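PDB 3UN6: ABC transporter substrate-binding protein from Staphylococcus aureus subsp. aureus NCTC 8325, which probably serves as the ligand-binding component of an ABC-type import system and holds a zinc ion, although its physiological cargo is not established. Local coordinates for residues 125-128 and 129-132; 153-156 and 157-161; 252-255 and 256-259; 290-293 and 294-297. One frame throughout, in Å; residues are numbered along the deposited sequence.

How the interactions relate
Interactions 1 to 4 follow one another along the chain, each a local contact. Interaction 1 lies in the loop after strand 112-122, interaction 2 at the C-terminal end of helix 148-159; their centres are 13 Å apart, and Phe131 CD2 meets Leu160 CD1 at 4.1 Å. Both lie by the sheet that holds strands 112-122, 138-142 and 206-210. Interaction 4, in helix 288-300, packs on helix 94-102, yet its nearest atoms come within about 5 Å of interaction 2. Interaction 3, at the start of helix 254-264, stands apart, its centre 29 to 34 Å from the others. In this periplasmic-binding-protein relative, side chains of interactions 2 and 4 come within about 10 to 11 Å of the zinc ion.

Interaction 1: residues 125-128 and 129-132; sequences GMHL and NEFN
His127 and Glu130 are joined through their backbones, Glu130 N donating to His127 O at 2.7 Å and closing a type I turn around Leu128 and Asn129. A second turn overlaps the first, although its bond from Phe131 N to Leu128 O is weak at 3.5 Å. The chain is tied once more by the carboxylate of Glu130, which folds back at chi2 (80°): OE1 accepts from His127 N at 2.7 Å, on its anti side and 23° out of the carboxylate plane. His127 and Glu130 are thus tied twice, main chain to main chain and side chain to main chain.

The apolar side chains gather beside the ring of Phe131. Selenomethionine Met126 bends at chi3 (-74°) and places SE obliquely to the ring, 3.8 Å from Phe131 CZ, the two side chains crossing at about a right angle. Leu128 CD2 approaches Phe131 CE2 at 4.2 Å, while Leu128 O lies in the ring plane at the edge. Tyr138 meets Phe131 edge-to-face, and Leu208 of strand 206-210 also packs on it. Overlapping turns with a buried Phe131 beside them and a Met-aromatic contact make up this surface loop leading from strand 112-122 towards strand 138-142.

Interaction 2: residues 153-156 and 157-161; sequences LEEL and RKQLK
Glu154 and Arg157, one helical turn apart, lie side by side and point the same way, which lets the guanidinium take the carboxylate side-on in a salt bridge. NH2 of Arg157 reaches OE1 of Glu154 at 2.7 Å, and NE of Arg157 reaches OE2 at 3.1 Å in a nearly straight bond (170°). Both oxygens lie close to the guanidinium plane, but the nitrogens approach from above the carboxylate plane, and the two flat groups are 38° apart. OE2 also bonds to Tyr169 OH, and Arg157 NH1 to Ile162 O, so both ends of this pair are fixed. The helix concerned, 148-159, is the crossover of a beta-alpha-beta unit between parallel strands 138-142 and 167-171, and Tyr169 belongs to the latter.

Glu155 behaves differently. Bent at chi2 (55°), it crosses both Lys158 and Gln159 at about a right angle: the salt bridge from OE1 to Lys158 NZ is long at 3.8 Å, and OE2 receives a weak bond from Gln159 NE2, which also donates to Val214 O. Further round the helix, Leu156 CD1 packs on Leu160 CG at 3.9 Å. There the helix ends in a Schellman motif, with Lys161 at positive phi and its N bonded to Lys158 O at 2.9 Å.

Interaction 3: residues 252-255 and 256-259; sequences NDRK and QSVD
Arg254 meets Ser257 and Val258 through its carbonyl oxygen, at the close-packed side of this contact. Val258 N donates to Arg254 O at 3.2 Å, and the CG2 branch of Val258 comes to 3.3 Å from that same oxygen. Ser257 OG, placed between the backbone N and the carbonyl carbon (chi1 55°), also lies 3.1 Å from Arg254 O, though its single proton has another acceptor within reach, so this bond is not settled. Several groups thus crowd one carbonyl. Helix 269-277 covers this side: Ala276 touches both Ser257 and Val258, and Ala276 O receives the NE of Arg254.

The segment opens helix 254-264, and Asp253 is its N-cap. OD1 accepts from Lys255 N at 3.0 Å, the N-H of Lys255 coming to it from above the carboxylate plane (45° out of it), while Asp253 O takes Ser257 N. A negative group here would be expected to interact favourably with the helix dipole.

On the solvent side the charged ends of Lys255 and Asp259 stay apart, although the lysine carbons lie close to OD2. The side chain of Lys255 starts with CG anti to its N (chi1 174°) and runs on extended, a course that lays its aliphatic chain along the carboxylate: Lys255 CE lies 3.1 Å from Asp259 OD2 and CG 3.2 Å from it, whereas NZ stays 4.4 Å away, beyond a salt bridge. The charge of Asp259 is met instead through OD1, by Arg269. Lys255 is exposed to solvent, whereas the side chain of Gln256 touches Met52 and Lys55 of helix 48-58.

Interaction 4: residues 290-293 and 294-297; sequences GYQE and ITTL
Glu293, Thr295 and Ile294 are the residues that the contact buries most, each in its own way. Glu293 is covered chiefly near its base, CB lying 3.1 Å from Ile294 N; beyond CG it stretches out. Leu297 N donates to Glu293 O at 3.2 Å. Beyond the helix, Ile215 touches the side chains of both Glu293 and Leu297.

Thr295 meets two neighbours at once. Its OG1 sits between the backbone N and the carbonyl carbon (chi1 62°), which turns it back on the preceding turn: it is 2.7 Å from Gln292 OE1 and 2.8 Å from Gln292 O, two acceptors competing for one proton, so the choice is not settled. Gln292 reaches it by bending at chi2 (75°). A water hydrogen-bonds to Thr296 OG1 at 3.0 Å and also lies by Gln292 OE1. The methyl branch of Thr295 points elsewhere, packing closely on the Tyr291 ring with CG2 3.2 Å from CE1, obliquely to the ring. Tyr291 OH is held by Pro307 O.

All of this runs along helix 288-300, where residues three and four apart in sequence lie next to each other on the helix surface. Thr295 N donates to Tyr291 O, and Thr296 N to Gln292 O.

Ile294 is buried. Its N donates weakly to Gly290 O at 3.4 Å. The side chain packs on Glu95 and Met98 of helix 94-102 and is about 7 Å from that of Cys220, a zinc ligand. Met98 also touches Thr295 and Tyr291.

Interaction 1: residues 125-128 and 129-132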
ATOM      1  N   GLY A 125      19.352 -17.600   2.264  1.00 40.59           N
ATOM      2  CA  GLY A 125      20.106 -18.143   3.418  1.00 41.54           C
ATOM      3  C   GLY A 125      20.561 -17.180   4.519  1.00 41.66           C
ATOM      4  O   GLY A 125      21.306 -17.569   5.427  1.00 43.51           O
HETATM    5  N   MSE A 126      20.124 -15.931   4.450  1.00 39.73           N
HETATM    6  CA  MSE A 126      20.490 -14.933   5.445  1.00 40.90           C
HETATM    7  C   MSE A 126      19.638 -15.147   6.697  1.00 40.24           C
HETATM    8  O   MSE A 126      18.503 -15.578   6.603  1.00 39.79           O
HETATM    9  CB  MSE A 126      20.273 -13.544   4.846  1.00 39.27           C
HETATM   10  CG  MSE A 126      20.745 -12.381   5.653  1.00 45.29           C
HETATM   11 SE   MSE A 126      20.510 -10.771   4.549  1.00 52.77          SE
HETATM   12  CE  MSE A 126      22.004 -11.065   3.324  1.00 52.19           C
ATOM     13  N   HIS A 127      20.212 -14.879   7.863  0.50 41.63           N
ATOM     14  CA  HIS A 127      19.492 -15.014   9.125  0.50 42.04           C
ATOM     15  C   HIS A 127      19.475 -13.647   9.788  0.50 41.25           C
ATOM     16  O   HIS A 127      20.410 -12.872   9.625  0.50 41.06           O
ATOM     17  CB  HIS A 127      20.184 -16.027  10.035  0.50 43.39           C
ATOM     18  CG  HIS A 127      20.490 -17.333   9.366  0.50 46.01           C
ATOM     19  ND1 HIS A 127      19.548 -18.327   9.206  0.50 46.48           N
ATOM     20  CD2 HIS A 127      21.637 -17.813   8.830  0.50 47.31           C
ATOM     21  CE1 HIS A 127      20.099 -19.358   8.591  0.50 47.32           C
ATOM     22  NE2 HIS A 127      21.367 -19.074   8.354  0.50 48.90           N
ATOM     23  N   LEU A 128      18.419 -13.344  10.533  1.00 40.80           N
ATOM     24  CA  LEU A 128      18.329 -12.047  11.222  1.00 41.08           C
ATOM     25  C   LEU A 128      19.543 -11.761  12.125  1.00 43.44           C
ATOM     26  O   LEU A 128      19.898 -10.595  12.331  1.00 41.82           O
ATOM     27  CB  LEU A 128      17.027 -11.934  12.007  1.00 40.66           C
ATOM     28  CG  LEU A 128      15.844 -11.637  11.100  1.00 40.65           C
ATOM     29  CD1 LEU A 128      14.512 -11.803  11.831  1.00 44.20           C
ATOM     30  CD2 LEU A 128      15.997 -10.225  10.525  1.00 39.47           C
ATOM     31  N   ASN A 129      20.186 -12.825  12.627  1.00 45.62           N
ATOM     32  CA  ASN A 129      21.389 -12.707  13.460  1.00 48.42           C
ATOM     33  C   ASN A 129      22.618 -12.314  12.647  1.00 49.27           C
ATOM     34  O   ASN A 129      23.670 -12.055  13.200  1.00 50.44           O
ATOM     35  CB  ASN A 129      21.687 -14.031  14.151  1.00 50.33           C
ATOM     36  CG  ASN A 129      20.551 -14.505  15.030  1.00 53.93           C
ATOM     37  OD1 ASN A 129      20.356 -15.708  15.203  1.00 61.94           O
ATOM     38  ND2 ASN A 129      19.784 -13.565  15.578  1.00 54.34           N
ATOM     39  N   GLU A 130      22.479 -12.289  11.331  1.00 49.83           N
ATOM     40  CA  GLU A 130      23.579 -11.944  10.438  1.00 50.89           C
ATOM     41  C   GLU A 130      23.906 -10.469  10.642  1.00 49.28           C
ATOM     42  O   GLU A 130      25.063 -10.078  10.639  1.00 49.36           O
ATOM     43  CB  GLU A 130      23.161 -12.132   8.968  1.00 50.95           C
ATOM     44  CG  GLU A 130      24.141 -12.919   8.123  1.00 56.30           C
ATOM     45  CD  GLU A 130      23.993 -14.423   8.344  1.00 59.97           C
ATOM     46  OE1 GLU A 130      22.853 -14.878   8.564  1.00 59.74           O
ATOM     47  OE2 GLU A 130      25.006 -15.150   8.274  1.00 65.92           O
ATOM     48  N   PHE A 131      22.864  -9.663  10.832  1.00 46.14           N
ATOM     49  CA  PHE A 131      23.021  -8.214  10.957  1.00 45.57           C
ATOM     50  C   PHE A 131      23.790  -7.775  12.209  1.00 46.50           C
ATOM     51  O   PHE A 131      23.468  -8.179  13.326  1.00 45.61           O
ATOM     52  CB  PHE A 131      21.656  -7.532  10.902  1.00 43.58           C
ATOM     53  CG  PHE A 131      20.916  -7.765   9.611  1.00 43.67           C
ATOM     54  CD1 PHE A 131      21.159  -6.965   8.501  1.00 44.39           C
ATOM     55  CD2 PHE A 131      19.984  -8.784   9.499  1.00 44.45           C
ATOM     56  CE1 PHE A 131      20.482  -7.181   7.304  1.00 44.84           C
ATOM     57  CE2 PHE A 131      19.296  -8.999   8.310  1.00 45.20           C
ATOM     58  CZ  PHE A 131      19.544  -8.200   7.211  1.00 44.68           C
ATOM     59  N   ASN A 132      24.809  -6.941  12.001  1.00 42.80           N
ATOM     60  CA  ASN A 132      25.640  -6.440  13.092  1.00 44.22           C
ATOM     61  C   ASN A 132      26.213  -5.061  12.762  1.00 44.46           C
ATOM     62  O   ASN A 132      26.049  -4.566  11.644  1.00 43.83           O
ATOM     63  CB  ASN A 132      26.762  -7.434  13.365  1.00 45.66           C
ATOM     64  CG  ASN A 132      27.661  -7.648  12.155  1.00 47.22           C
ATOM     65  OD1 ASN A 132      28.322  -6.721  11.686  1.00 47.44           O
ATOM     66  ND2 ASN A 132      27.709  -8.887  11.663  1.00 47.98           N
TER

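Interaction 2: residues 153-156 and 157-161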
ATOM      1  N   LEU A 153      11.521  -0.908   8.272  1.00 21.65           N
ATOM      2  CA  LEU A 153      12.928  -1.247   8.269  1.00 21.85           C
ATOM      3  C   LEU A 153      13.697  -0.542   9.364  1.00 23.27           C
ATOM      4  O   LEU A 153      14.550  -1.154  10.006  1.00 23.85           O
ATOM      5  CB  LEU A 153      13.540  -1.009   6.895  1.00 22.00           C
ATOM      6  CG  LEU A 153      13.287  -2.090   5.843  1.00 20.11           C
ATOM      7  CD1 LEU A 153      13.662  -1.504   4.414  1.00 19.75           C
ATOM      8  CD2 LEU A 153      14.099  -3.315   6.161  1.00 25.33           C
ATOM      9  N   GLU A 154      13.387   0.730   9.596  1.00 23.36           N
ATOM     10  CA  GLU A 154      14.031   1.473  10.666  1.00 24.43           C
ATOM     11  C   GLU A 154      13.651   0.927  12.037  1.00 24.83           C
ATOM     12  O   GLU A 154      14.452   0.957  12.974  1.00 24.60           O
ATOM     13  CB  GLU A 154      13.688   2.966  10.570  1.00 24.96           C
ATOM     14  CG  GLU A 154      14.496   3.671   9.532  1.00 26.71           C
ATOM     15  CD  GLU A 154      15.942   3.754   9.916  1.00 30.23           C
ATOM     16  OE1 GLU A 154      16.264   4.553  10.818  1.00 34.08           O
ATOM     17  OE2 GLU A 154      16.772   3.052   9.312  1.00 31.11           O
ATOM     18  N   GLU A 155      12.420   0.465  12.171  1.00 24.62           N
ATOM     19  CA  GLU A 155      11.999  -0.108  13.439  1.00 26.44           C
ATOM     20  C   GLU A 155      12.701  -1.448  13.643  1.00 26.25           C
ATOM     21  O   GLU A 155      13.097  -1.780  14.767  1.00 25.85           O
ATOM     22  CB  GLU A 155      10.490  -0.263  13.500  1.00 26.80           C
ATOM     23  CG  GLU A 155       9.975  -0.849  14.825  1.00 31.67           C
ATOM     24  CD  GLU A 155      10.443  -0.066  16.040  1.00 36.93           C
ATOM     25  OE1 GLU A 155      10.512   1.179  15.949  1.00 39.43           O
ATOM     26  OE2 GLU A 155      10.752  -0.704  17.082  1.00 45.05           O
ATOM     27  N   LEU A 156      12.888  -2.198  12.554  1.00 25.14           N
ATOM     28  CA  LEU A 156      13.567  -3.479  12.632  1.00 26.61           C
ATOM     29  C   LEU A 156      15.025  -3.223  12.967  1.00 27.23           C
ATOM     30  O   LEU A 156      15.613  -3.939  13.753  1.00 27.29           O
ATOM     31  CB  LEU A 156      13.415  -4.301  11.325  1.00 26.71           C
ATOM     32  CG  LEU A 156      14.277  -5.573  11.244  1.00 28.87           C
ATOM     33  CD1 LEU A 156      13.937  -6.534  12.362  1.00 32.09           C
ATOM     34  CD2 LEU A 156      14.146  -6.276   9.911  1.00 30.98           C
ATOM     35  N   ARG A 157      15.601  -2.160  12.411  1.00 27.05           N
ATOM     36  CA  ARG A 157      16.990  -1.814  12.727  1.00 27.64           C
ATOM     37  C   ARG A 157      17.170  -1.564  14.232  1.00 27.23           C
ATOM     38  O   ARG A 157      18.157  -2.008  14.836  1.00 25.42           O
ATOM     39  CB  ARG A 157      17.443  -0.564  11.951  1.00 27.89           C
ATOM     40  CG  ARG A 157      18.903  -0.179  12.254  1.00 28.39           C
ATOM     41  CD  ARG A 157      19.354   1.128  11.580  1.00 27.98           C
ATOM     42  NE  ARG A 157      18.421   2.207  11.852  1.00 27.18           N
ATOM     43  CZ  ARG A 157      18.330   2.851  13.009  1.00 25.92           C
ATOM     44  NH1 ARG A 157      19.111   2.537  14.039  1.00 26.09           N
ATOM     45  NH2 ARG A 157      17.417   3.797  13.147  1.00 29.63           N
ATOM     46  N   LYS A 158      16.232  -0.835  14.835  1.00 27.97           N
ATOM     47  CA  LYS A 158      16.292  -0.553  16.281  1.00 28.48           C
ATOM     48  C   LYS A 158      16.053  -1.817  17.101  1.00 29.56           C
ATOM     49  O   LYS A 158      16.712  -2.026  18.108  1.00 28.87           O
ATOM     50  CB  LYS A 158      15.243   0.469  16.696  1.00 29.34           C
ATOM     51  CG  LYS A 158      15.369   1.843  16.083  1.00 32.51           C
ATOM     52  CD  LYS A 158      14.136   2.648  16.489  1.00 39.38           C
ATOM     53  CE  LYS A 158      13.811   3.750  15.520  1.00 41.76           C
ATOM     54  NZ  LYS A 158      12.517   4.353  15.934  1.00 45.24           N
ATOM     55  N   GLN A 159      15.100  -2.657  16.688  1.00 29.84           N
ATOM     56  CA  GLN A 159      14.838  -3.907  17.432  1.00 32.48           C
ATOM     57  C   GLN A 159      16.063  -4.823  17.419  1.00 32.65           C
ATOM     58  O   GLN A 159      16.329  -5.528  18.396  1.00 34.71           O
ATOM     59  CB  GLN A 159      13.605  -4.640  16.883  1.00 32.29           C
ATOM     60  CG  GLN A 159      12.311  -3.869  17.097  1.00 36.24           C
ATOM     61  CD  GLN A 159      11.105  -4.474  16.366  1.00 42.06           C
ATOM     62  OE1 GLN A 159      11.226  -5.464  15.631  1.00 44.78           O
ATOM     63  NE2 GLN A 159       9.933  -3.868  16.570  1.00 37.14           N
ATOM     64  N   LEU A 160      16.818  -4.788  16.314  1.00 33.24           N
ATOM     65  CA  LEU A 160      18.057  -5.556  16.178  1.00 33.13           C
ATOM     66  C   LEU A 160      19.247  -4.821  16.786  1.00 32.79           C
ATOM     67  O   LEU A 160      20.371  -5.300  16.715  1.00 33.13           O
ATOM     68  CB  LEU A 160      18.350  -5.868  14.710  1.00 32.37           C
ATOM     69  CG  LEU A 160      17.440  -6.843  13.969  1.00 33.83           C
ATOM     70  CD1 LEU A 160      17.916  -6.983  12.525  1.00 35.61           C
ATOM     71  CD2 LEU A 160      17.424  -8.198  14.632  1.00 34.24           C
ATOM     72  N   LYS A 161      18.999  -3.657  17.379  1.00 33.24           N
ATOM     73  CA  LYS A 161      20.040  -2.850  18.026  1.00 33.57           C
ATOM     74  C   LYS A 161      21.203  -2.482  17.087  1.00 33.21           C
ATOM     75  O   LYS A 161      22.343  -2.428  17.501  1.00 33.28           O
ATOM     76  CB  LYS A 161      20.556  -3.544  19.298  1.00 35.51           C
ATOM     77  CG  LYS A 161      19.483  -3.818  20.341  1.00 34.67           C
ATOM     78  CD  LYS A 161      20.074  -4.363  21.632  1.00 40.50           C
ATOM     79  CE  LYS A 161      19.005  -4.573  22.705  1.00 43.30           C
ATOM     80  NZ  LYS A 161      19.577  -5.080  24.025  1.00 46.43           N
TER

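Interaction 3: residues 252-255 and 256-259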
ATOM      1  N   ASN A 252     -12.575 -10.665   2.805  1.00 39.71           N
ATOM      2  CA  ASN A 252     -12.154 -11.434   3.974  1.00 42.28           C
ATOM      3  C   ASN A 252     -12.082 -12.905   3.610  1.00 44.42           C
ATOM      4  O   ASN A 252     -11.213 -13.638   4.089  1.00 45.03           O
ATOM      5  CB  ASN A 252     -13.133 -11.265   5.139  1.00 43.09           C
ATOM      6  CG  ASN A 252     -12.919  -9.977   5.897  1.00 43.26           C
ATOM      7  OD1 ASN A 252     -11.793  -9.478   5.996  1.00 46.04           O
ATOM      8  ND2 ASN A 252     -13.993  -9.457   6.491  1.00 47.63           N
ATOM      9  N   ASP A 253     -13.031 -13.347   2.794  1.00 45.80           N
ATOM     10  CA  ASP A 253     -13.021 -14.701   2.324  1.00 46.42           C
ATOM     11  C   ASP A 253     -11.767 -14.866   1.458  1.00 46.52           C
ATOM     12  O   ASP A 253     -11.661 -14.244   0.402  1.00 44.39           O
ATOM     13  CB  ASP A 253     -14.268 -14.986   1.503  1.00 47.58           C
ATOM     14  CG  ASP A 253     -14.208 -16.339   0.819  1.00 50.00           C
ATOM     15  OD1 ASP A 253     -13.182 -17.023   0.987  1.00 53.51           O
ATOM     16  OD2 ASP A 253     -15.161 -16.710   0.107  1.00 52.92           O
ATOM     17  N   ARG A 254     -10.819 -15.690   1.910  1.00 47.59           N
ATOM     18  CA  ARG A 254      -9.561 -15.911   1.162  1.00 47.33           C
ATOM     19  C   ARG A 254      -9.651 -16.483  -0.239  1.00 46.35           C
ATOM     20  O   ARG A 254      -8.796 -16.164  -1.073  1.00 45.20           O
ATOM     21  CB  ARG A 254      -8.558 -16.774   1.933  1.00 48.81           C
ATOM     22  CG  ARG A 254      -7.382 -15.989   2.469  1.00 51.43           C
ATOM     23  CD  ARG A 254      -7.664 -15.237   3.732  1.00 55.42           C
ATOM     24  NE  ARG A 254      -6.500 -14.414   4.065  1.00 58.71           N
ATOM     25  CZ  ARG A 254      -6.219 -13.955   5.277  1.00 61.12           C
ATOM     26  NH1 ARG A 254      -5.138 -13.212   5.462  1.00 64.12           N
ATOM     27  NH2 ARG A 254      -6.995 -14.251   6.307  1.00 62.89           N
ATOM     28  N   LYS A 255     -10.620 -17.351  -0.501  1.00 45.99           N
ATOM     29  CA  LYS A 255     -10.743 -17.901  -1.852  1.00 46.63           C
ATOM     30  C   LYS A 255     -10.954 -16.746  -2.818  1.00 43.81           C
ATOM     31  O   LYS A 255     -10.312 -16.692  -3.854  1.00 42.52           O
ATOM     32  CB  LYS A 255     -11.898 -18.900  -2.005  1.00 47.99           C
ATOM     33  CG  LYS A 255     -12.089 -19.338  -3.478  1.00 50.44           C
ATOM     34  CD  LYS A 255     -13.363 -20.125  -3.722  1.00 55.16           C
ATOM     35  CE  LYS A 255     -13.635 -20.282  -5.227  1.00 55.46           C
ATOM     36  NZ  LYS A 255     -14.889 -21.041  -5.499  1.00 59.95           N
ATOM     37  N   GLN A 256     -11.879 -15.852  -2.459  1.00 42.29           N
ATOM     38  CA  GLN A 256     -12.201 -14.671  -3.260  1.00 40.67           C
ATOM     39  C   GLN A 256     -11.029 -13.732  -3.500  1.00 37.05           C
ATOM     40  O   GLN A 256     -10.825 -13.301  -4.629  1.00 37.18           O
ATOM     41  CB  GLN A 256     -13.366 -13.883  -2.638  1.00 41.16           C
ATOM     42  CG  GLN A 256     -14.741 -14.133  -3.301  1.00 46.92           C
ATOM     43  CD  GLN A 256     -14.879 -13.419  -4.678  1.00 49.67           C
ATOM     44  OE1 GLN A 256     -13.885 -12.975  -5.271  1.00 48.48           O
ATOM     45  NE2 GLN A 256     -16.111 -13.308  -5.171  1.00 52.78           N
ATOM     46  N   SER A 257     -10.268 -13.396  -2.463  1.00 33.75           N
ATOM     47  CA  SER A 257      -9.164 -12.457  -2.657  1.00 32.03           C
ATOM     48  C   SER A 257      -8.145 -13.037  -3.640  1.00 31.11           C
ATOM     49  O   SER A 257      -7.610 -12.299  -4.478  1.00 29.88           O
ATOM     50  CB  SER A 257      -8.501 -12.049  -1.337  1.00 31.59           C
ATOM     51  OG  SER A 257      -8.072 -13.179  -0.600  1.00 32.61           O
ATOM     52  N   VAL A 258      -7.899 -14.346  -3.543  1.00 27.73           N
ATOM     53  CA  VAL A 258      -6.983 -15.027  -4.468  1.00 28.83           C
ATOM     54  C   VAL A 258      -7.543 -14.961  -5.880  1.00 28.23           C
ATOM     55  O   VAL A 258      -6.855 -14.549  -6.796  1.00 27.44           O
ATOM     56  CB  VAL A 258      -6.719 -16.536  -4.089  1.00 29.11           C
ATOM     57  CG1 VAL A 258      -5.929 -17.247  -5.206  1.00 29.84           C
ATOM     58  CG2 VAL A 258      -5.969 -16.643  -2.726  1.00 30.16           C
ATOM     59  N   ASP A 259      -8.801 -15.368  -6.042  1.00 29.94           N
ATOM     60  CA  ASP A 259      -9.463 -15.367  -7.361  1.00 31.47           C
ATOM     61  C   ASP A 259      -9.456 -13.963  -8.005  1.00 30.59           C
ATOM     62  O   ASP A 259      -9.188 -13.824  -9.200  1.00 30.86           O
ATOM     63  CB  ASP A 259     -10.898 -15.909  -7.242  1.00 32.89           C
ATOM     64  CG  ASP A 259     -10.947 -17.414  -6.862  1.00 35.90           C
ATOM     65  OD1 ASP A 259      -9.961 -18.138  -7.109  1.00 35.80           O
ATOM     66  OD2 ASP A 259     -11.985 -17.863  -6.323  1.00 37.79           O
TER

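Interaction 4: residues 290-293 and 294-297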
ATOM      1  N   GLY A 290      -4.706   4.676  14.379  1.00 28.07           N
ATOM      2  CA  GLY A 290      -3.806   4.164  13.353  1.00 26.61           C
ATOM      3  C   GLY A 290      -3.125   5.289  12.606  1.00 26.36           C
ATOM      4  O   GLY A 290      -1.927   5.208  12.273  1.00 27.22           O
ATOM      5  N   TYR A 291      -3.875   6.347  12.327  1.00 25.96           N
ATOM      6  CA  TYR A 291      -3.307   7.501  11.627  1.00 26.03           C
ATOM      7  C   TYR A 291      -2.247   8.192  12.512  1.00 27.09           C
ATOM      8  O   TYR A 291      -1.166   8.603  12.045  1.00 25.04           O
ATOM      9  CB  TYR A 291      -4.405   8.493  11.207  1.00 26.12           C
ATOM     10  CG  TYR A 291      -3.852   9.663  10.456  1.00 25.94           C
ATOM     11  CD1 TYR A 291      -3.642  10.892  11.072  1.00 23.52           C
ATOM     12  CD2 TYR A 291      -3.494   9.530   9.119  1.00 29.10           C
ATOM     13  CE1 TYR A 291      -3.092  11.979  10.349  1.00 21.66           C
ATOM     14  CE2 TYR A 291      -2.949  10.574   8.425  1.00 26.91           C
ATOM     15  CZ  TYR A 291      -2.753  11.800   9.038  1.00 25.59           C
ATOM     16  OH  TYR A 291      -2.217  12.832   8.294  1.00 26.53           O
ATOM     17  N   GLN A 292      -2.553   8.304  13.795  1.00 27.11           N
ATOM     18  CA  GLN A 292      -1.655   8.946  14.712  1.00 28.43           C
ATOM     19  C   GLN A 292      -0.328   8.184  14.813  1.00 28.18           C
ATOM     20  O   GLN A 292       0.732   8.794  15.000  1.00 28.72           O
ATOM     21  CB  GLN A 292      -2.317   9.089  16.084  1.00 29.04           C
ATOM     22  CG  GLN A 292      -1.529  10.004  17.012  1.00 35.95           C
ATOM     23  CD  GLN A 292      -1.659  11.500  16.669  1.00 39.32           C
ATOM     24  OE1 GLN A 292      -0.801  12.074  16.006  1.00 42.09           O
ATOM     25  NE2 GLN A 292      -2.733  12.119  17.125  1.00 35.68           N
ATOM     26  N   GLU A 293      -0.375   6.855  14.697  1.00 27.55           N
ATOM     27  CA  GLU A 293       0.856   6.051  14.733  1.00 28.10           C
ATOM     28  C   GLU A 293       1.773   6.431  13.572  1.00 25.56           C
ATOM     29  O   GLU A 293       2.995   6.532  13.743  1.00 24.55           O
ATOM     30  CB  GLU A 293       0.548   4.553  14.640  1.00 28.27           C
ATOM     31  CG  GLU A 293       1.775   3.650  14.747  1.00 34.94           C
ATOM     32  CD  GLU A 293       1.414   2.155  14.787  1.00 41.34           C
ATOM     33  OE1 GLU A 293       0.717   1.663  13.862  1.00 42.39           O
ATOM     34  OE2 GLU A 293       1.846   1.480  15.748  1.00 40.74           O
ATOM     35  N   ILE A 294       1.195   6.597  12.382  1.00 24.41           N
ATOM     36  CA  ILE A 294       1.991   6.994  11.193  1.00 23.73           C
ATOM     37  C   ILE A 294       2.540   8.409  11.342  1.00 24.93           C
ATOM     38  O   ILE A 294       3.717   8.657  11.035  1.00 27.62           O
ATOM     39  CB  ILE A 294       1.201   6.864   9.866  1.00 22.98           C
ATOM     40  CG1 ILE A 294       0.802   5.389   9.634  1.00 24.17           C
ATOM     41  CG2 ILE A 294       2.055   7.420   8.638  1.00 20.95           C
ATOM     42  CD1 ILE A 294       1.994   4.408   9.674  1.00 20.99           C
ATOM     43  N   THR A 295       1.722   9.332  11.841  1.00 25.52           N
ATOM     44  CA  THR A 295       2.199  10.715  12.032  1.00 26.33           C
ATOM     45  C   THR A 295       3.376  10.759  12.998  1.00 26.52           C
ATOM     46  O   THR A 295       4.354  11.472  12.764  1.00 26.66           O
ATOM     47  CB  THR A 295       1.076  11.709  12.479  1.00 27.07           C
ATOM     48  OG1 THR A 295       0.535  11.331  13.744  1.00 33.36           O
ATOM     49  CG2 THR A 295      -0.063  11.768  11.436  1.00 23.97           C
ATOM     50  N   THR A 296       3.286   9.971  14.069  1.00 27.30           N
ATOM     51  CA  THR A 296       4.324   9.905  15.080  1.00 27.69           C
ATOM     52  C   THR A 296       5.645   9.461  14.476  1.00 27.05           C
ATOM     53  O   THR A 296       6.695  10.071  14.711  1.00 27.15           O
ATOM     54  CB  THR A 296       3.934   8.914  16.195  1.00 27.64           C
ATOM     55  OG1 THR A 296       2.902   9.490  16.995  1.00 27.03           O
ATOM     56  CG2 THR A 296       5.128   8.590  17.059  1.00 28.30           C
ATOM     57  N   LEU A 297       5.578   8.397  13.690  1.00 26.30           N
ATOM     58  CA  LEU A 297       6.747   7.820  13.057  1.00 26.01           C
ATOM     59  C   LEU A 297       7.365   8.751  11.982  1.00 26.51           C
ATOM     60  O   LEU A 297       8.569   8.859  11.889  1.00 26.87           O
ATOM     61  CB  LEU A 297       6.398   6.442  12.470  1.00 25.09           C
ATOM     62  CG  LEU A 297       5.973   5.333  13.450  1.00 27.20           C
ATOM     63  CD1 LEU A 297       5.580   4.081  12.675  1.00 22.54           C
ATOM     64  CD2 LEU A 297       7.089   4.995  14.475  1.00 27.40           C
TER
HETATM   65  O   HOH W   1       1.628  12.059  16.240  1.00 28.00           O